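Local coordinates for phosphate-binding protein (Xanthomonas axonopodis pv. citri, PDB 5UB7) that binds ATP through its triphosphate in the crystal and probably serves as a periplasmic substrate-binding protein for phosphate- or phosphonate-type ligands, at residues Leu82-Arg87 against Arg211-Val216; Leu5-Ile10 against Gly40-Ala45. All coordinates share one frame; numbering follows the deposited sequence.

Interaction 1 of 2, residues Leu82-Arg87 against Arg211-Val216; sequences LLMTER and RAVEMV. With ATP (adenosine-5'-triphosphate), chain C.
Glu214 OE2 is gripped twice: Thr85 OG1 donates to it at 2.7 Å, and Ser64 OG binds it from the neighbouring strand 62-65. Thr85 meets the oxygen on its anti lone pair, the two side chains crossing at about a right angle. A bend at chi2 (-50°) turns the Glu214 carboxylate so that OE2 meets the Thr85 hydroxyl, while its other oxygen, OE1, takes a bond from Trp62 NE1. Beneath this polar cluster the strands run antiparallel. Leu83 O receives Glu214 N at 2.9 Å, and Leu82 N reaches Glu214 O at 2.7 Å; with Leu82 and Leu83 both facing Glu214, this is a classic beta bulge. On the other face Met84 SD lies 4.1 Å from Val213 CG2, and Val213 also packs on helix 67-75.

At the far end two arginines converge on the alpha-phosphate of ATP. Arg87, extended from CG to NE, lays one guanidinium face over the methyl of Ala212, whose CB is 3.7 Å from Arg87 NE, and turns its edge to the ligand. Arg87 NH1 points at ATP O1A, too close for the exact geometry to be trusted; Arg211 NH2 reaches that oxygen at a sound 3.0 Å. The two guanidinium planes stand 75° apart, with Arg87 CD over the centre of the Arg211 group. Ser64 OG also holds Arg87 NH2, so one hydroxyl links the buried carboxylate to a ligand-binding arginine. Two guanidinium groups gathered at the alpha-phosphate suit an anionic ligand, and Glu214 probably offsets part of the charge of Arg87.

Interaction 2 of 2, residues Leu5-Ile10 against Gly40-Ala45; sequences LVLGRI and GEILMA. With ATP (adenosine-5'-triphosphate), chain C.
Val6 CG1 presses against Leu43 CB at 3.7 Å, the two side chains crossing obliquely, while its other methyl, CG2, leans toward Glu41 CB on the same side of the sheet. Leu7 and Ile42 point to the opposite face, where Ile42 CD1 comes to 4.2 Å from Leu7 CB beneath helix 14-28. Between these two layers the strands run parallel, and the bonds alternate: Leu5 O accepts Glu41 N, Leu7 N gives to Glu41 O at 3.0 Å, and Leu7 O accepts Leu43 N.

Past Gly8 the chains leave regular strand geometry but stay joined, Ala45 N reaching Arg9 O at 3.2 Å. Met44 packs its CB 3.3 Å from that same carbonyl oxygen. Arg9 itself turns away from the partner segment. With CG set between the backbone N and the carbonyl carbon (chi1 64°) and a bend at chi3, its NE comes back to Ile10 O at 3.0 Å, fixing the guanidinium. Arg9 NH2 then meets ATP O1B at 3.0 Å, near the guanidinium plane, and NH1 makes a weak bond to ATP O2A. A beta-alpha-beta unit whose first strand ends in a ligand-binding loop is characteristic of periplasmic binding proteins.

How the interactions relate
From the N terminus, strand 4-8 leads through helix 14-28 to strand 39-42, and interaction 2 closes that short excursion. Interaction 1 comes wholly later: 123 residues separate Leu82-Arg87 from Arg211-Val216, among them strands 92-100 and 115-118 and helix 124-136. The two closures are therefore in series, neither nested nor crossed. Strand 62-65 bridges them in space, pairing with 4-8 in parallel and with 209-217 antiparallel. Their centres lie about 15 Å apart and they do not touch directly, yet both end at the ATP phosphates, interaction 2 bringing one arginine and interaction 1 two, with Lys164 and Ser123 among the other residues binding the ligand.

Interaction 1 of 2, residues Leu82-Arg87 against Arg211-Val216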
# COMPACT_ATOMS: atom_id res chain seq x y z
N LEU A 82 -0.59 -10.76 10.78
CA LEU A 82 0.00 -12.08 10.99
C LEU A 82 1.53 -11.96 11.12
O LEU A 82 2.14 -12.50 12.04
CB LEU A 82 -0.33 -12.99 9.81
CG LEU A 82 0.02 -14.47 10.02
CD1 LEU A 82 -1.04 -15.17 10.84
CD2 LEU A 82 0.21 -15.17 8.69
N LEU A 83 2.14 -11.30 10.16
CA LEU A 83 3.59 -11.07 10.15
C LEU A 83 3.82 -9.73 9.53
O LEU A 83 2.99 -9.29 8.73
CB LEU A 83 4.27 -12.10 9.25
CG LEU A 83 4.18 -13.54 9.74
CD1 LEU A 83 4.58 -14.53 8.64
CD2 LEU A 83 5.06 -13.69 10.97
N MET A 84 4.91 -9.09 9.90
CA MET A 84 5.45 -7.94 9.15
C MET A 84 6.20 -8.49 7.97
O MET A 84 6.84 -9.54 8.07
CB MET A 84 6.39 -7.06 9.99
CG MET A 84 5.78 -6.57 11.27
SD MET A 84 4.19 -5.75 11.06
CE MET A 84 4.70 -4.25 10.21
N THR A 85 6.11 -7.77 6.86
CA THR A 85 6.62 -8.20 5.58
C THR A 85 7.63 -7.16 5.10
O THR A 85 7.47 -5.94 5.31
CB THR A 85 5.47 -8.32 4.56
OG1 THR A 85 4.43 -9.10 5.14
CG2 THR A 85 5.93 -8.95 3.25
N GLU A 86 8.66 -7.69 4.43
CA GLU A 86 9.81 -6.96 3.95
C GLU A 86 9.89 -7.16 2.43
O GLU A 86 9.80 -8.27 1.95
CB GLU A 86 11.03 -7.51 4.70
CG GLU A 86 12.38 -6.94 4.32
CD GLU A 86 13.50 -7.69 5.01
OE1 GLU A 86 13.46 -7.72 6.28
OE2 GLU A 86 14.38 -8.24 4.27
N ARG A 87 10.05 -6.09 1.66
CA ARG A 87 10.01 -6.16 0.19
C ARG A 87 11.20 -5.44 -0.44
O ARG A 87 11.57 -4.34 -0.02
CB ARG A 87 8.71 -5.52 -0.32
CG ARG A 87 7.49 -6.40 -0.10
CD ARG A 87 6.24 -5.68 -0.54
NE ARG A 87 5.05 -6.46 -0.24
CZ ARG A 87 3.81 -6.09 -0.52
NH1 ARG A 87 3.54 -4.95 -1.14
NH2 ARG A 87 2.81 -6.89 -0.19
N ARG A 211 6.84 -1.33 5.64
CA ARG A 211 6.67 -1.48 4.19
C ARG A 211 5.39 -2.24 3.80
O ARG A 211 4.77 -1.91 2.81
CB ARG A 211 7.94 -2.18 3.64
CG ARG A 211 8.00 -2.55 2.17
CD ARG A 211 8.41 -1.39 1.30
NE ARG A 211 8.22 -1.68 -0.12
CZ ARG A 211 7.04 -1.73 -0.74
NH1 ARG A 211 5.88 -1.53 -0.08
NH2 ARG A 211 7.00 -2.01 -2.04
N ALA A 212 5.00 -3.24 4.62
CA ALA A 212 3.94 -4.21 4.29
C ALA A 212 3.69 -5.17 5.45
O ALA A 212 4.53 -5.30 6.34
CB ALA A 212 4.29 -5.02 3.06
N VAL A 213 2.55 -5.85 5.40
CA VAL A 213 2.12 -6.76 6.45
C VAL A 213 1.20 -7.84 5.83
O VAL A 213 0.47 -7.59 4.88
CB VAL A 213 1.45 -5.92 7.57
CG1 VAL A 213 0.34 -5.07 6.97
CG2 VAL A 213 0.94 -6.75 8.74
N GLU A 214 1.30 -9.05 6.33
CA GLU A 214 0.34 -10.10 6.03
C GLU A 214 -0.79 -9.96 7.04
O GLU A 214 -0.52 -9.90 8.24
CB GLU A 214 1.01 -11.46 6.15
CG GLU A 214 2.25 -11.60 5.29
CD GLU A 214 2.02 -11.17 3.86
OE1 GLU A 214 1.22 -11.85 3.15
OE2 GLU A 214 2.62 -10.14 3.45
N MET A 215 -2.02 -9.88 6.56
CA MET A 215 -3.19 -9.77 7.41
C MET A 215 -4.04 -11.03 7.20
O MET A 215 -4.05 -11.59 6.10
CB MET A 215 -4.02 -8.54 7.03
CG MET A 215 -3.31 -7.19 7.07
SD MET A 215 -2.98 -6.54 8.72
CE MET A 215 -4.62 -6.12 9.30
N VAL A 216 -4.71 -11.49 8.24
CA VAL A 216 -5.61 -12.64 8.11
C VAL A 216 -6.94 -12.25 8.65
O VAL A 216 -7.04 -11.37 9.54
CB VAL A 216 -5.14 -13.96 8.82
CG1 VAL A 216 -3.91 -14.57 8.14
CG2 VAL A 216 -4.92 -13.75 10.32
PG ATP C . 1.08 1.49 -2.05
O1G ATP C . -0.03 0.81 -1.28
O2G ATP C . 1.97 2.33 -1.16
O3G ATP C . 0.58 2.23 -3.30
PB ATP C . 1.70 -0.93 -3.53
O1B ATP C . 0.38 -1.63 -3.19
O2B ATP C . 1.95 -0.58 -4.97
O3B ATP C . 2.11 0.35 -2.62
PA ATP C . 3.80 -2.84 -3.95
O1A ATP C . 4.63 -3.61 -2.94
O2A ATP C . 2.87 -3.55 -4.92
O3A ATP C . 2.89 -1.90 -3.00
O5' ATP C . 4.84 -1.82 -4.68

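Interaction 2 of 2, residues Leu5-Ile10 against Gly40-Ala45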
# COMPACT_ATOMS: atom_id res chain seq x y z
N LEU A 5 -7.99 -22.24 1.13
CA LEU A 5 -7.25 -21.05 1.61
C LEU A 5 -7.35 -20.01 0.53
O LEU A 5 -6.92 -20.25 -0.62
CB LEU A 5 -5.78 -21.34 1.92
CG LEU A 5 -4.93 -20.16 2.45
CD1 LEU A 5 -5.41 -19.70 3.82
CD2 LEU A 5 -3.45 -20.54 2.50
N VAL A 6 -7.94 -18.86 0.88
CA VAL A 6 -8.11 -17.81 -0.10
C VAL A 6 -7.19 -16.63 0.20
O VAL A 6 -7.30 -15.95 1.24
CB VAL A 6 -9.58 -17.39 -0.27
CG1 VAL A 6 -9.72 -16.47 -1.47
CG2 VAL A 6 -10.47 -18.62 -0.47
N LEU A 7 -6.28 -16.40 -0.75
CA LEU A 7 -5.31 -15.29 -0.74
C LEU A 7 -5.81 -14.15 -1.61
O LEU A 7 -6.33 -14.38 -2.68
CB LEU A 7 -3.95 -15.79 -1.27
CG LEU A 7 -2.83 -14.79 -1.56
CD1 LEU A 7 -2.56 -13.86 -0.38
CD2 LEU A 7 -1.59 -15.59 -1.96
N GLY A 8 -5.66 -12.92 -1.17
CA GLY A 8 -5.90 -11.80 -2.06
C GLY A 8 -5.18 -10.53 -1.69
O GLY A 8 -4.39 -10.50 -0.74
N ARG A 9 -5.47 -9.49 -2.46
CA ARG A 9 -5.15 -8.12 -2.08
C ARG A 9 -6.10 -7.13 -2.73
O ARG A 9 -6.82 -7.48 -3.66
CB ARG A 9 -3.72 -7.75 -2.46
CG ARG A 9 -3.42 -7.75 -3.95
CD ARG A 9 -2.11 -7.04 -4.22
NE ARG A 9 -2.29 -5.62 -4.41
CZ ARG A 9 -1.32 -4.71 -4.35
NH1 ARG A 9 -0.05 -5.05 -4.09
NH2 ARG A 9 -1.64 -3.43 -4.53
N ILE A 10 -6.05 -5.88 -2.25
CA ILE A 10 -6.79 -4.80 -2.86
C ILE A 10 -6.04 -4.46 -4.12
O ILE A 10 -4.86 -4.20 -4.06
CB ILE A 10 -6.85 -3.56 -1.98
CG1 ILE A 10 -7.47 -3.89 -0.63
CG2 ILE A 10 -7.68 -2.49 -2.68
CD1 ILE A 10 -7.26 -2.78 0.38
N GLY A 40 -6.50 -24.01 -2.66
CA GLY A 40 -6.35 -22.57 -2.65
C GLY A 40 -7.01 -21.83 -3.81
O GLY A 40 -7.15 -22.37 -4.91
N GLU A 41 -7.41 -20.59 -3.54
CA GLU A 41 -7.98 -19.69 -4.52
C GLU A 41 -7.42 -18.28 -4.34
O GLU A 41 -7.00 -17.88 -3.25
CB GLU A 41 -9.51 -19.65 -4.37
CG GLU A 41 -10.22 -20.73 -5.20
CD GLU A 41 -11.63 -21.11 -4.72
OE1 GLU A 41 -12.24 -20.42 -3.83
OE2 GLU A 41 -12.10 -22.14 -5.25
N ILE A 42 -7.43 -17.52 -5.42
CA ILE A 42 -7.12 -16.11 -5.39
C ILE A 42 -8.45 -15.34 -5.44
O ILE A 42 -9.32 -15.66 -6.24
CB ILE A 42 -6.26 -15.68 -6.61
CG1 ILE A 42 -4.91 -16.42 -6.65
CG2 ILE A 42 -6.06 -14.17 -6.64
CD1 ILE A 42 -4.11 -16.35 -5.40
N LEU A 43 -8.60 -14.33 -4.60
CA LEU A 43 -9.71 -13.42 -4.71
C LEU A 43 -9.26 -12.01 -4.33
O LEU A 43 -9.06 -11.73 -3.14
CB LEU A 43 -10.88 -13.86 -3.84
CG LEU A 43 -12.10 -12.94 -3.90
CD1 LEU A 43 -12.55 -12.58 -5.32
CD2 LEU A 43 -13.25 -13.52 -3.10
N MET A 44 -9.12 -11.15 -5.33
CA MET A 44 -8.76 -9.76 -5.12
C MET A 44 -10.02 -8.95 -5.00
O MET A 44 -11.12 -9.48 -5.18
CB MET A 44 -7.86 -9.26 -6.26
CG MET A 44 -6.47 -9.85 -6.18
SD MET A 44 -5.54 -9.67 -7.68
CE MET A 44 -6.20 -11.00 -8.69
N ALA A 45 -9.87 -7.68 -4.64
CA ALA A 45 -10.99 -6.77 -4.62
C ALA A 45 -10.53 -5.38 -5.07
O ALA A 45 -9.34 -5.06 -4.97
CB ALA A 45 -11.64 -6.73 -3.24
PG ATP C . 1.08 1.49 -2.05
O1G ATP C . -0.03 0.81 -1.28
O2G ATP C . 1.97 2.33 -1.16
O3G ATP C . 0.58 2.23 -3.30
PB ATP C . 1.70 -0.93 -3.53
O1B ATP C . 0.38 -1.63 -3.19
O2B ATP C . 1.95 -0.58 -4.97
O3B ATP C . 2.11 0.35 -2.62
PA ATP C . 3.80 -2.84 -3.95
O1A ATP C . 4.63 -3.61 -2.94
O2A ATP C . 2.87 -3.55 -4.92
O3A ATP C . 2.89 -1.90 -3.00
O5' ATP C . 4.84 -1.82 -4.68